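Local coordinates for protein Bug27 (Bordetella pertussis, PDB 2QPQ), which binds a small solute in the periplasm as a Venus-flytrap protein of the Bug (TctC) family, possibly for uptake by a tripartite tricarboxylate-type transporter, at residues 102-108 and 179-185; 143-148 and 292-298. All blocks are in the same frame, centred on the assembly; numbering follows the deposited sequence.

Interaction 1: 102-108 and 179-185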
loop_
_atom_site.group_PDB
_atom_site.type_symbol
_atom_site.label_atom_id
_atom_site.label_comp_id
_atom_site.label_asym_id
_atom_site.label_seq_id
_atom_site.Cartn_x
_atom_site.Cartn_y
_atom_site.Cartn_z
ATOM N N VAL A 102 2.143 5.783 -1.396
ATOM C CA VAL A 102 3.014 6.010 -0.245
ATOM C C VAL A 102 4.180 5.039 -0.325
ATOM O O VAL A 102 3.979 3.805 -0.408
ATOM C CB VAL A 102 2.286 5.982 1.146
ATOM C CG1 VAL A 102 1.982 4.537 1.609
ATOM C CG2 VAL A 102 3.161 6.658 2.225
ATOM N N PRO A 103 5.406 5.571 -0.255
ATOM C CA PRO A 103 6.496 4.610 -0.195
ATOM C C PRO A 103 6.537 3.881 1.164
ATOM O O PRO A 103 5.983 4.363 2.170
ATOM C CB PRO A 103 7.735 5.485 -0.404
ATOM C CG PRO A 103 7.338 6.830 0.144
ATOM C CD PRO A 103 5.887 6.982 -0.178
ATOM N N SER A 104 7.160 2.708 1.184
ATOM C CA SER A 104 7.627 2.131 2.451
ATOM C C SER A 104 8.987 2.675 2.859
ATOM O O SER A 104 9.730 3.235 2.046
ATOM C CB SER A 104 7.634 0.597 2.416
ATOM O OG SER A 104 6.314 0.121 2.134
ATOM N N VAL A 105 9.301 2.511 4.137
ATOM C CA VAL A 105 10.569 2.962 4.656
ATOM C C VAL A 105 11.172 1.911 5.554
ATOM O O VAL A 105 10.459 1.270 6.334
ATOM C CB VAL A 105 10.399 4.319 5.366
ATOM C CG1 VAL A 105 9.390 4.174 6.521
ATOM C CG2 VAL A 105 11.763 4.902 5.771
ATOM N N PHE A 106 12.475 1.675 5.377
ATOM C CA PHE A 106 13.241 0.846 6.292
ATOM C C PHE A 106 13.655 1.716 7.474
ATOM O O PHE A 106 14.431 2.643 7.294
ATOM C CB PHE A 106 14.476 0.280 5.589
ATOM C CG PHE A 106 14.169 -0.806 4.592
ATOM C CD1 PHE A 106 13.462 -0.516 3.439
ATOM C CD2 PHE A 106 14.574 -2.120 4.824
ATOM C CE1 PHE A 106 13.167 -1.503 2.502
ATOM C CE2 PHE A 106 14.311 -3.118 3.893
ATOM C CZ PHE A 106 13.601 -2.812 2.725
ATOM N N VAL A 107 13.106 1.433 8.655
ATOM C CA VAL A 107 13.385 2.219 9.868
ATOM C C VAL A 107 14.057 1.366 10.959
ATOM O O VAL A 107 13.818 0.136 11.108
ATOM C CB VAL A 107 12.114 2.975 10.415
ATOM C CG1 VAL A 107 11.610 3.961 9.386
ATOM C CG2 VAL A 107 10.936 1.994 10.761
ATOM N N VAL A 108 14.914 2.043 11.704
ATOM C CA VAL A 108 15.656 1.441 12.811
ATOM C C VAL A 108 15.500 2.360 14.040
ATOM O O VAL A 108 15.189 3.545 13.891
ATOM C CB VAL A 108 17.190 1.168 12.457
ATOM C CG1 VAL A 108 17.331 0.168 11.326
ATOM C CG2 VAL A 108 18.008 2.501 12.161
ATOM N N LEU A 179 14.687 -3.515 13.267
ATOM C CA LEU A 179 14.405 -3.016 11.962
ATOM C C LEU A 179 12.951 -3.337 11.602
ATOM O O LEU A 179 12.414 -4.387 11.991
ATOM C CB LEU A 179 15.374 -3.680 10.959
ATOM C CG LEU A 179 15.073 -3.536 9.459
ATOM C CD1 LEU A 179 15.263 -2.090 8.918
ATOM C CD2 LEU A 179 15.901 -4.499 8.699
ATOM N N ALA A 180 12.327 -2.430 10.863
ATOM C CA ALA A 180 11.028 -2.727 10.269
ATOM C C ALA A 180 10.852 -2.004 8.948
ATOM O O ALA A 180 11.440 -0.943 8.683
ATOM C CB ALA A 180 9.847 -2.330 11.250
ATOM N N VAL A 181 9.970 -2.567 8.146
ATOM C CA VAL A 181 9.504 -1.904 6.950
ATOM C C VAL A 181 8.040 -1.523 7.140
ATOM O O VAL A 181 7.179 -2.378 7.345
ATOM C CB VAL A 181 9.689 -2.811 5.762
ATOM C CG1 VAL A 181 9.232 -2.097 4.482
ATOM C CG2 VAL A 181 11.183 -3.214 5.731
ATOM N N VAL A 182 7.769 -0.215 7.106
ATOM C CA VAL A 182 6.417 0.252 7.332
ATOM C C VAL A 182 6.127 1.343 6.294
ATOM O O VAL A 182 7.013 1.752 5.544
ATOM C CB VAL A 182 6.189 0.730 8.819
ATOM C CG1 VAL A 182 6.474 -0.427 9.815
ATOM C CG2 VAL A 182 7.072 1.923 9.158
ATOM N N THR A 183 4.901 1.828 6.245
ATOM C CA THR A 183 4.613 2.911 5.326
ATOM C C THR A 183 5.312 4.164 5.830
ATOM O O THR A 183 5.380 4.405 7.060
ATOM C CB THR A 183 3.111 3.201 5.257
ATOM O OG1 THR A 183 2.663 3.601 6.547
ATOM C CG2 THR A 183 2.314 1.979 4.752
ATOM N N ALA A 184 5.820 4.957 4.888
ATOM C CA ALA A 184 6.331 6.297 5.186
ATOM C C ALA A 184 5.390 7.162 6.047
ATOM O O ALA A 184 5.817 7.816 6.995
ATOM C CB ALA A 184 6.726 7.017 3.891
ATOM N N SER A 185 4.108 7.144 5.737
ATOM C CA SER A 185 3.104 7.920 6.468
ATOM C C SER A 185 3.022 7.588 7.975
ATOM O O SER A 185 2.949 8.513 8.806
ATOM C CB SER A 185 1.739 7.720 5.811
ATOM O OG SER A 185 1.543 6.323 5.620
#

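Interaction 2: 143-148 and 292-298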
loop_
_atom_site.group_PDB
_atom_site.type_symbol
_atom_site.label_atom_id
_atom_site.label_comp_id
_atom_site.label_asym_id
_atom_site.label_seq_id
_atom_site.Cartn_x
_atom_site.Cartn_y
_atom_site.Cartn_z
ATOM N N HIS A 143 5.942 -6.211 3.821
ATOM C CA HIS A 143 6.563 -7.547 3.793
ATOM C C HIS A 143 7.286 -7.784 2.456
ATOM O O HIS A 143 8.464 -8.126 2.426
ATOM C CB HIS A 143 5.488 -8.602 4.055
ATOM C CG HIS A 143 5.965 -10.018 3.953
ATOM N ND1 HIS A 143 5.098 -11.096 3.932
ATOM C CD2 HIS A 143 7.210 -10.533 3.859
ATOM C CE1 HIS A 143 5.796 -12.211 3.835
ATOM N NE2 HIS A 143 7.081 -11.897 3.796
ATOM N N LEU A 144 6.596 -7.580 1.342
ATOM C CA LEU A 144 7.225 -7.824 0.051
ATOM C C LEU A 144 8.420 -6.894 -0.259
ATOM O O LEU A 144 9.352 -7.317 -0.935
ATOM C CB LEU A 144 6.190 -7.772 -1.076
ATOM C CG LEU A 144 5.120 -8.880 -1.125
ATOM C CD1 LEU A 144 4.500 -8.937 -2.526
ATOM C CD2 LEU A 144 5.614 -10.234 -0.678
ATOM N N ALA A 145 8.400 -5.653 0.246
ATOM C CA ALA A 145 9.549 -4.757 0.092
ATOM C C ALA A 145 10.822 -5.383 0.703
ATOM O O ALA A 145 11.905 -5.353 0.082
ATOM C CB ALA A 145 9.275 -3.355 0.655
ATOM N N GLY A 146 10.685 -6.025 1.857
ATOM C CA GLY A 146 11.864 -6.672 2.528
ATOM C C GLY A 146 12.278 -7.919 1.756
ATOM O O GLY A 146 13.470 -8.213 1.591
ATOM N N GLU A 147 11.302 -8.692 1.294
ATOM C CA GLU A 147 11.630 -9.868 0.496
ATOM C C GLU A 147 12.248 -9.490 -0.858
ATOM O O GLU A 147 13.158 -10.150 -1.334
ATOM C CB GLU A 147 10.399 -10.760 0.346
ATOM C CG GLU A 147 10.031 -11.466 1.693
ATOM C CD GLU A 147 11.210 -12.251 2.261
ATOM O OE1 GLU A 147 11.758 -13.066 1.502
ATOM O OE2 GLU A 147 11.606 -12.063 3.459
ATOM N N LEU A 148 11.761 -8.412 -1.471
ATOM C CA LEU A 148 12.329 -7.951 -2.723
ATOM C C LEU A 148 13.769 -7.520 -2.519
ATOM O O LEU A 148 14.633 -7.785 -3.369
ATOM C CB LEU A 148 11.495 -6.796 -3.306
ATOM C CG LEU A 148 11.932 -6.193 -4.650
ATOM C CD1 LEU A 148 11.890 -7.251 -5.777
ATOM C CD2 LEU A 148 11.025 -4.993 -4.956
ATOM N N LEU A 292 7.481 -12.531 -7.771
ATOM C CA LEU A 292 8.234 -12.420 -6.532
ATOM C C LEU A 292 7.809 -13.444 -5.488
ATOM O O LEU A 292 8.655 -14.111 -4.908
ATOM C CB LEU A 292 8.096 -11.002 -5.943
ATOM C CG LEU A 292 8.812 -10.742 -4.601
ATOM C CD1 LEU A 292 10.337 -10.977 -4.712
ATOM C CD2 LEU A 292 8.475 -9.329 -4.125
ATOM N N THR A 293 6.514 -13.549 -5.211
ATOM C CA THR A 293 6.055 -14.474 -4.168
ATOM C C THR A 293 6.179 -15.960 -4.607
ATOM O O THR A 293 6.294 -16.855 -3.760
ATOM C CB THR A 293 4.626 -14.153 -3.677
ATOM O OG1 THR A 293 3.706 -14.234 -4.769
ATOM C CG2 THR A 293 4.565 -12.781 -3.077
ATOM N N LYS A 294 6.173 -16.203 -5.914
ATOM C CA LYS A 294 6.547 -17.529 -6.441
ATOM C C LYS A 294 8.038 -17.839 -6.164
ATOM O O LYS A 294 8.335 -18.905 -5.626
ATOM C CB LYS A 294 6.180 -17.685 -7.919
ATOM C CG LYS A 294 5.988 -19.130 -8.405
ATOM C CD LYS A 294 5.703 -19.147 -9.916
ATOM C CE LYS A 294 6.467 -20.231 -10.662
ATOM N NZ LYS A 294 5.854 -20.384 -12.052
ATOM N N GLN A 295 8.945 -16.909 -6.460
ATOM C CA GLN A 295 10.384 -17.072 -6.128
ATOM C C GLN A 295 10.610 -17.471 -4.666
ATOM O O GLN A 295 11.329 -18.437 -4.371
ATOM C CB GLN A 295 11.164 -15.782 -6.331
ATOM C CG GLN A 295 11.336 -15.281 -7.737
ATOM C CD GLN A 295 12.114 -13.954 -7.773
ATOM O OE1 GLN A 295 13.312 -13.921 -7.459
ATOM N NE2 GLN A 295 11.434 -12.863 -8.143
ATOM N N ILE A 296 10.015 -16.705 -3.751
ATOM C CA ILE A 296 10.259 -16.885 -2.322
ATOM C C ILE A 296 9.335 -17.950 -1.700
ATOM O O ILE A 296 9.467 -18.279 -0.533
ATOM C CB ILE A 296 10.128 -15.519 -1.521
ATOM C CG1 ILE A 296 8.688 -15.027 -1.527
ATOM C CG2 ILE A 296 11.072 -14.442 -2.078
ATOM C CD1 ILE A 296 8.440 -13.849 -0.606
ATOM N N GLY A 297 8.373 -18.452 -2.466
ATOM C CA GLY A 297 7.489 -19.507 -1.983
ATOM C C GLY A 297 6.473 -19.129 -0.927
ATOM O O GLY A 297 6.145 -19.933 -0.049
ATOM N N LEU A 298 5.953 -17.903 -1.017
ATOM C CA LEU A 298 5.054 -17.374 0.013
ATOM C C LEU A 298 3.600 -17.685 -0.302
ATOM O O LEU A 298 3.117 -17.327 -1.370
ATOM C CB LEU A 298 5.244 -15.849 0.167
ATOM C CG LEU A 298 4.278 -15.127 1.117
ATOM C CD1 LEU A 298 4.487 -15.477 2.581
ATOM C CD2 LEU A 298 4.419 -13.636 0.910
#

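Interaction 1: 102-108 and 179-185
Val-102 opens the contact where its partner turns from strand into helix: its CG2 lies 4.0 Å from Ala-184 CB, a methyl small enough to let the helix start close by. Pro-103, lacking an amide hydrogen, pairs through its carbonyl, and Ala-184 N donates to Pro-103 O at 2.8 Å. Ser-104 sits opposite Thr-183, the helix N-cap, in a non-hydrogen-bonded pair, and its OG bonds to Gln-142. Val-105 and Val-182 form a hydrogen-bonded pair, Val-105 N to Val-182 O at 2.8 Å and Val-182 N to Val-105 O at 3.2 Å. Phe-106 points to the other face, beside helix 141-153, where Val-181 CG2 lies 3.7 Å from its ring centroid in a CH-pi contact. Val-107 repeats the hydrogen-bonded pairing with Ala-180 (Val-107 N to Ala-180 O, 2.9 Å), and with Val-105 and Val-182 it presents beta-branched side chains, well suited to strands, to helix 184-192. Finally Val-108 CG1 meets Leu-179 CD1 at 3.9 Å. A citrate about 4 Å from the Thr-183 side chain, probably from the crystallisation liquor, may mark the pocket. Strand 93-109, antiparallel to 180-183, which itself parallels 132-135, fits a type 2 periplasmic binding protein domain.

Interaction 2: 143-148 and 292-298
Leu-292 reaches across to helix 141-153 with its CD2 methyl, which rests 4.0 Å from Leu-148 CB and 4.1 Å from Leu-144 CB, so that one branched side chain spans successive turns of the facing helix. Leu-144 reaches further along with its CD2, 3.7 Å from Thr-293 CG2 and 3.9 Å from Leu-298 CD2. Threonine suits this place because its methyl can join the apolar seam while its hydroxyl bonds to the carbonyl of Phe-289 in its own helix. Glu-147 contributes the aliphatic part of its side chain, with CG 3.7 Å from Ile-296 CD1, and its carboxylate is held by Tyr-133. No hydrogen bond crosses the interface. The axes of 143-148 and 292-296 come within 10.7 Å, at 63°, wide enough for long side chains to fill the gap and too steep for extended side-by-side packing. Gly-297 ends the second helix in a Schellman motif; its positive phi, a conformation glycine adopts easily, turns the chain so that Leu-298 still faces the first helix. There Leu-298 CD2 comes within 3.5 Å of His-143 CE1, while the imidazole also stacks on His-159 and accepts a bond at ND1 from the Gly-139 amide. This is steeply crossed helix-helix packing in an alpha/beta binding protein, laying the end of the C-terminal helix 275-296 across a helix that flanks the sheet.

How the interactions relate
Helix 141-153 joins the two contacts. It lies between the strand pair 102-108 and 180-183 and the chain's C-terminal helix: Ala-145 and Gly-146, which do not touch 292-298, meet the sheet instead, with Ala-145 CB 4.0 Å from Val-181 CG1 and Gly-146 CA 4.2 Å from Phe-106 CZ. Small residues there let the helix settle close to the strands, while His-143, Leu-144, Glu-147 and Leu-148 meet the 292-298 segment. Interaction 1 is deeply buried and depends on directional backbone hydrogen bonds as well as apolar packing. Interaction 2, about 17 Å away between centres, is only partly buried and relies on side-chain packing, its polar groups finding partners elsewhere.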